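Long-range contacts in restriction endonuclease R.BpuJI (Bacillus pumilus, PDB 2VLA), which probably cuts DNA as an endonuclease, the chain described here being its N-terminal recognition domain, crystallised in complex with cognate DNA: residues F105-C110 against E218-I223; P139-V144 against Y163-L168. One frame throughout, in Å; residues are numbered along the deposited sequence.

Contact 1 (F105-C110 against E218-I223)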
loop_
_atom_site.group_PDB
_atom_site.type_symbol
_atom_site.label_atom_id
_atom_site.label_comp_id
_atom_site.label_asym_id
_atom_site.label_seq_id
_atom_site.Cartn_x
_atom_site.Cartn_y
_atom_site.Cartn_z
ATOM N N PHE A 105 -1.341 13.281 -1.364
ATOM C CA PHE A 105 -0.671 12.302 -2.188
ATOM C C PHE A 105 -0.829 10.920 -1.558
ATOM O O PHE A 105 -1.186 9.951 -2.226
ATOM C CB PHE A 105 0.816 12.693 -2.312
ATOM C CG PHE A 105 1.638 11.794 -3.196
ATOM C CD1 PHE A 105 2.287 10.699 -2.670
ATOM C CD2 PHE A 105 1.878 12.131 -4.516
ATOM C CE1 PHE A 105 3.113 9.915 -3.461
ATOM C CE2 PHE A 105 2.682 11.353 -5.316
ATOM C CZ PHE A 105 3.329 10.253 -4.781
ATOM N N PHE A 106 -0.595 10.825 -0.256
ATOM C CA PHE A 106 -0.703 9.552 0.430
ATOM C C PHE A 106 -2.135 9.132 0.720
ATOM O O PHE A 106 -2.442 7.947 0.714
ATOM C CB PHE A 106 0.184 9.528 1.663
ATOM C CG PHE A 106 1.618 9.423 1.319
ATOM C CD1 PHE A 106 2.111 8.245 0.831
ATOM C CD2 PHE A 106 2.445 10.544 1.327
ATOM C CE1 PHE A 106 3.415 8.155 0.412
ATOM C CE2 PHE A 106 3.715 10.462 0.875
ATOM C CZ PHE A 106 4.214 9.275 0.433
ATOM N N LYS A 107 -3.032 10.102 0.923
ATOM C CA LYS A 107 -4.474 9.788 1.004
ATOM C C LYS A 107 -4.902 9.047 -0.247
ATOM O O LYS A 107 -5.603 8.036 -0.172
ATOM C CB LYS A 107 -5.306 11.065 1.156
ATOM C CG LYS A 107 -5.364 11.618 2.579
ATOM C CD LYS A 107 -6.115 12.949 2.636
ATOM C CE LYS A 107 -6.209 13.496 4.078
ATOM N NZ LYS A 107 -5.039 14.305 4.468
ATOM N N ASP A 108 -4.471 9.541 -1.400
ATOM C CA ASP A 108 -4.869 8.963 -2.676
ATOM C C ASP A 108 -4.298 7.554 -2.844
ATOM O O ASP A 108 -4.994 6.651 -3.302
ATOM C CB ASP A 108 -4.413 9.863 -3.825
ATOM C CG ASP A 108 -4.960 9.416 -5.171
ATOM O OD1 ASP A 108 -6.214 9.544 -5.387
ATOM O OD2 ASP A 108 -4.172 8.918 -6.005
ATOM N N ILE A 109 -3.031 7.367 -2.483
ATOM C CA ILE A 109 -2.452 6.046 -2.443
ATOM C C ILE A 109 -3.295 5.084 -1.577
ATOM O O ILE A 109 -3.589 3.953 -1.998
ATOM C CB ILE A 109 -0.983 6.107 -1.948
ATOM C CG1 ILE A 109 -0.084 6.600 -3.101
ATOM C CG2 ILE A 109 -0.522 4.766 -1.395
ATOM C CD1 ILE A 109 1.393 6.920 -2.700
ATOM N N CYS A 110 -3.716 5.544 -0.405
ATOM C CA CYS A 110 -4.456 4.695 0.516
ATOM C C CYS A 110 -5.842 4.407 -0.053
ATOM O O CYS A 110 -6.364 3.290 0.089
ATOM C CB CYS A 110 -4.568 5.341 1.893
ATOM S SG CYS A 110 -3.006 5.359 2.829
ATOM N N GLU A 218 -0.453 7.087 8.109
ATOM C CA GLU A 218 0.012 8.146 8.967
ATOM C C GLU A 218 0.479 9.365 8.155
ATOM O O GLU A 218 0.193 10.514 8.522
ATOM C CB GLU A 218 1.150 7.642 9.852
ATOM C CG GLU A 218 1.600 8.642 10.920
ATOM C CD GLU A 218 2.703 8.091 11.795
ATOM O OE1 GLU A 218 3.813 7.845 11.258
ATOM O OE2 GLU A 218 2.449 7.903 13.013
ATOM N N LEU A 219 1.159 9.115 7.037
ATOM C CA LEU A 219 1.544 10.189 6.136
ATOM C C LEU A 219 0.349 10.904 5.508
ATOM O O LEU A 219 0.446 12.060 5.150
ATOM C CB LEU A 219 2.482 9.659 5.045
ATOM C CG LEU A 219 3.916 9.358 5.501
ATOM C CD1 LEU A 219 4.610 8.496 4.505
ATOM C CD2 LEU A 219 4.666 10.658 5.718
ATOM N N ALA A 220 -0.762 10.191 5.378
ATOM C CA ALA A 220 -2.033 10.762 4.903
ATOM C C ALA A 220 -2.727 11.579 6.013
ATOM O O ALA A 220 -3.769 12.193 5.783
ATOM C CB ALA A 220 -2.942 9.644 4.420
ATOM N N ASN A 221 -2.111 11.611 7.200
ATOM C CA ASN A 221 -2.663 12.314 8.361
ATOM C C ASN A 221 -3.988 11.736 8.859
ATOM O O ASN A 221 -4.785 12.442 9.465
ATOM C CB ASN A 221 -2.841 13.801 8.052
ATOM C CG ASN A 221 -1.557 14.569 8.174
ATOM O OD1 ASN A 221 -0.624 14.132 8.847
ATOM N ND2 ASN A 221 -1.495 15.728 7.529
ATOM N N LEU A 222 -4.201 10.445 8.641
ATOM C CA LEU A 222 -5.448 9.816 9.075
ATOM C C LEU A 222 -5.296 9.082 10.402
ATOM O O LEU A 222 -6.284 8.915 11.143
ATOM C CB LEU A 222 -5.985 8.895 8.000
ATOM C CG LEU A 222 -6.195 9.585 6.661
ATOM C CD1 LEU A 222 -6.753 8.617 5.661
ATOM C CD2 LEU A 222 -7.088 10.842 6.809
ATOM N N ILE A 223 -4.057 8.712 10.739
ATOM C CA ILE A 223 -3.770 8.040 12.000
ATOM C C ILE A 223 -2.486 8.543 12.597
ATOM O O ILE A 223 -1.719 9.225 11.937
ATOM C CB ILE A 223 -3.675 6.528 11.824
ATOM C CG1 ILE A 223 -2.441 6.150 10.962
ATOM C CG2 ILE A 223 -5.004 5.966 11.224
ATOM C CD1 ILE A 223 -2.046 4.678 10.949
#
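Leu219 sets its CD1 methyl squarely over the ring of Phe106, 4.1 Å from the ring centroid and only 7° off the ring normal, a CH-pi contact. The two side chains run side by side in the same direction, and Leu219 CB also presses on Phe106 CD2 at 3.8 Å. Phe106 carries CG beside its own backbone N (chi1 -73°), which stands the flat ring alongside Leu219. Next to them Ala220 brings the backbones close: the CA atoms of Lys107 and Ala220 are 4.7 Å apart, and Ala220 CB nestles against Lys107 N at 3.5 Å. The small methyl of alanine suits a place where the two backbones come this close. In the conformer described, the Lys107 chain is extended until its last torsion (chi4 87°), where it bends to bring NZ to Ala220 O at 2.8 Å, a hydrogen bond; Glu236 lies near NZ as a long, weak ion pair. On the way its CE meets Leu222 CD2 at 3.9 Å. Helix 203-219 ends here in a Schellman motif: Asn221 takes a positive phi, readily adopted by asparagine, and its N bonds back to Glu218 O. Carbonyls at a helix C terminus gather partial negative charge, which probably favours the ammonium group beside Ala220 O. Further out, Phe105 CD1 lies over the opposite face of the Phe106 ring, while Phe77 meets that ring edge-to-face. Leu22 of helix 22-36 touches both Phe106 and Leu219, and Leu222, apolar as its buried place demands, packs on Ile240 and Ile243 of helix 237-244. The bound DNA comes within about 7 Å of the nearest atom of this contact.

Contact 2 (P139-V144 against Y163-L168); sequences PYILQV and YVLNSL
Ile141 and Leu165 meet tip to tip, their side chains crossing at about a right angle. The terminal methyl of Ile141, CD1, reaches Leu165 CD1 at 3.9 Å and sits almost as near to CD2 of the same residue, so that it rests against both branches of the leucine fork. This is one of the tighter parts of the contact. The other is where Val164 brings CG1, anti to its backbone N (chi1 178°), obliquely against Tyr140, 4.0 Å from its CD1. A short branched side chain suits this place, where the closest CA atoms of the two segments, those of Ile141 and Val164, are 7.6 Å apart.

Packing is looser at two further pairs: Val164 CG1 lies 4.3 Å from Ile141 CG1, so that Val164 touches two successive residues of helix 137-150, and one turn along Val144 CG2 and Val164 CG2 are also 4.3 Å apart, with Leu155 adding to the cover of Val144. Helix 157-165 finishes with a wider, pi-type turn, after which Ser167 serves as N-cap of the next short helix, its OG bonded to Val170 N. Leu165 continues the apolar surface to Ile210 of helix 203-219, and Ile141 does likewise with Leu217. Tyr140 marks the polar margin: its OH is hydrogen-bonded to Ile175 O, which ties the ring to the chain just before helix 177-189, and its side chain comes within about 4 Å of a bound polyether, probably from the crystallisation liquor, in a pocket that includes Ile175. An aromatic ring with a hydroxyl at its far end fits both settings. Across the two segments no hydrogen bond forms, and all five touching residues are buried, so the attraction across this contact is probably van der Waals and hydrophobic, with no polar bond to fix its direction.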
loop_
_atom_site.group_PDB
_atom_site.type_symbol
_atom_site.label_atom_id
_atom_site.label_comp_id
_atom_site.label_asym_id
_atom_site.label_seq_id
_atom_site.Cartn_x
_atom_site.Cartn_y
_atom_site.Cartn_z
ATOM N N PRO A 139 -9.481 1.483 3.519
ATOM C CA PRO A 139 -10.829 1.606 4.029
ATOM C C PRO A 139 -11.125 0.620 5.176
ATOM O O PRO A 139 -11.728 0.992 6.177
ATOM C CB PRO A 139 -11.684 1.322 2.787
ATOM C CG PRO A 139 -10.848 1.842 1.667
ATOM C CD PRO A 139 -9.440 1.460 2.049
ATOM N N TYR A 140 -10.695 -0.619 5.022
ATOM C CA TYR A 140 -10.985 -1.618 5.999
ATOM C C TYR A 140 -10.334 -1.296 7.368
ATOM O O TYR A 140 -10.961 -1.369 8.413
ATOM C CB TYR A 140 -10.567 -3.010 5.505
ATOM C CG TYR A 140 -11.172 -4.127 6.313
ATOM C CD1 TYR A 140 -10.560 -4.567 7.458
ATOM C CD2 TYR A 140 -12.411 -4.710 5.958
ATOM C CE1 TYR A 140 -11.095 -5.534 8.212
ATOM C CE2 TYR A 140 -12.949 -5.688 6.722
ATOM C CZ TYR A 140 -12.302 -6.104 7.854
ATOM O OH TYR A 140 -12.792 -7.086 8.676
ATOM N N ILE A 141 -9.035 -0.939 7.345
ATOM C CA ILE A 141 -8.310 -0.569 8.583
ATOM C C ILE A 141 -9.007 0.596 9.273
ATOM O O ILE A 141 -9.239 0.578 10.484
ATOM C CB ILE A 141 -6.835 -0.192 8.287
ATOM C CG1 ILE A 141 -6.028 -1.429 7.916
ATOM C CG2 ILE A 141 -6.194 0.504 9.500
ATOM C CD1 ILE A 141 -4.775 -1.112 7.127
ATOM N N LEU A 142 -9.357 1.615 8.498
ATOM C CA LEU A 142 -10.005 2.766 9.062
ATOM C C LEU A 142 -11.360 2.370 9.726
ATOM O O LEU A 142 -11.682 2.837 10.808
ATOM C CB LEU A 142 -10.232 3.816 7.977
ATOM C CG LEU A 142 -8.940 4.538 7.526
ATOM C CD1 LEU A 142 -9.309 5.454 6.371
ATOM C CD2 LEU A 142 -8.263 5.339 8.696
ATOM N N GLN A 143 -12.143 1.497 9.076
ATOM C CA GLN A 143 -13.371 1.057 9.687
ATOM C C GLN A 143 -13.150 0.223 10.956
ATOM O O GLN A 143 -13.884 0.354 11.923
ATOM C CB GLN A 143 -14.224 0.283 8.684
ATOM C CG GLN A 143 -15.628 -0.108 9.213
ATOM C CD GLN A 143 -16.536 1.081 9.390
ATOM O OE1 GLN A 143 -16.305 2.140 8.840
ATOM N NE2 GLN A 143 -17.661 0.854 10.046
ATOM N N VAL A 144 -12.125 -0.631 10.950
ATOM C CA VAL A 144 -11.777 -1.385 12.155
ATOM C C VAL A 144 -11.434 -0.406 13.318
ATOM O O VAL A 144 -11.885 -0.575 14.441
ATOM C CB VAL A 144 -10.589 -2.335 11.881
ATOM C CG1 VAL A 144 -9.958 -2.859 13.194
ATOM C CG2 VAL A 144 -11.016 -3.498 11.002
ATOM N N TYR A 163 -4.749 -9.688 13.339
ATOM C CA TYR A 163 -6.196 -9.847 13.148
ATOM C C TYR A 163 -6.695 -9.301 11.814
ATOM O O TYR A 163 -7.785 -9.686 11.357
ATOM C CB TYR A 163 -6.969 -9.213 14.298
ATOM C CG TYR A 163 -6.776 -9.887 15.642
ATOM C CD1 TYR A 163 -7.519 -10.998 15.996
ATOM C CD2 TYR A 163 -5.858 -9.395 16.564
ATOM C CE1 TYR A 163 -7.365 -11.611 17.227
ATOM C CE2 TYR A 163 -5.686 -10.006 17.792
ATOM C CZ TYR A 163 -6.460 -11.097 18.126
ATOM O OH TYR A 163 -6.278 -11.683 19.360
ATOM N N VAL A 164 -5.930 -8.417 11.182
ATOM C CA VAL A 164 -6.357 -7.750 9.946
ATOM C C VAL A 164 -5.395 -7.995 8.783
ATOM O O VAL A 164 -5.710 -8.771 7.877
ATOM C CB VAL A 164 -6.565 -6.243 10.167
ATOM C CG1 VAL A 164 -6.964 -5.535 8.872
ATOM C CG2 VAL A 164 -7.567 -6.006 11.277
ATOM N N LEU A 165 -4.157 -7.454 8.854
ATOM C CA LEU A 165 -3.333 -7.393 7.650
ATOM C C LEU A 165 -2.595 -8.694 7.318
ATOM O O LEU A 165 -2.073 -8.840 6.210
ATOM C CB LEU A 165 -2.365 -6.226 7.693
ATOM C CG LEU A 165 -2.999 -4.862 7.413
ATOM C CD1 LEU A 165 -1.958 -3.772 7.633
ATOM C CD2 LEU A 165 -3.577 -4.759 5.982
ATOM N N ASN A 166 -2.585 -9.646 8.261
ATOM C CA ASN A 166 -2.059 -10.982 8.014
ATOM C C ASN A 166 -3.123 -12.080 8.173
ATOM O O ASN A 166 -2.797 -13.241 8.190
ATOM C CB ASN A 166 -0.916 -11.286 8.980
ATOM C CG ASN A 166 0.209 -12.139 8.340
ATOM O OD1 ASN A 166 0.915 -11.678 7.445
ATOM N ND2 ASN A 166 0.369 -13.374 8.820
ATOM N N SER A 167 -4.390 -11.687 8.317
ATOM C CA SER A 167 -5.494 -12.648 8.443
ATOM C C SER A 167 -6.029 -13.025 7.060
ATOM O O SER A 167 -6.524 -12.174 6.332
ATOM C CB SER A 167 -6.633 -12.060 9.286
ATOM O OG SER A 167 -7.888 -12.773 9.073
ATOM N N LEU A 168 -5.900 -14.294 6.700
ATOM C CA LEU A 168 -6.384 -14.750 5.411
ATOM C C LEU A 168 -7.859 -14.398 5.203
ATOM O O LEU A 168 -8.242 -13.902 4.138
ATOM C CB LEU A 168 -6.170 -16.249 5.261
ATOM C CG LEU A 168 -6.718 -16.846 3.967
ATOM C CD1 LEU A 168 -5.970 -16.298 2.739
ATOM C CD2 LEU A 168 -6.675 -18.403 4.008
#

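From the N terminus the chain passes through several helices and a small sheet before helix 102-112, which supplies the first half of contact 1. It then passes through helix 137-150 and helix 157-165, whose pairing as contact 2 closes a short loop with 18 residues between its segments. It runs on through helix 177-189 to the end of helix 203-219, where contact 1 closes a much longer, largely helical loop of 107 residues. Contact 2 thus lies wholly within contact 1 along the sequence, and the two do not cross. Their centres are 16 Å apart, yet they touch: Leu142 meets Leu222 and Ile223, and Pro139 packs on Cys110. Helix 137-150 thereby joins both within one domain.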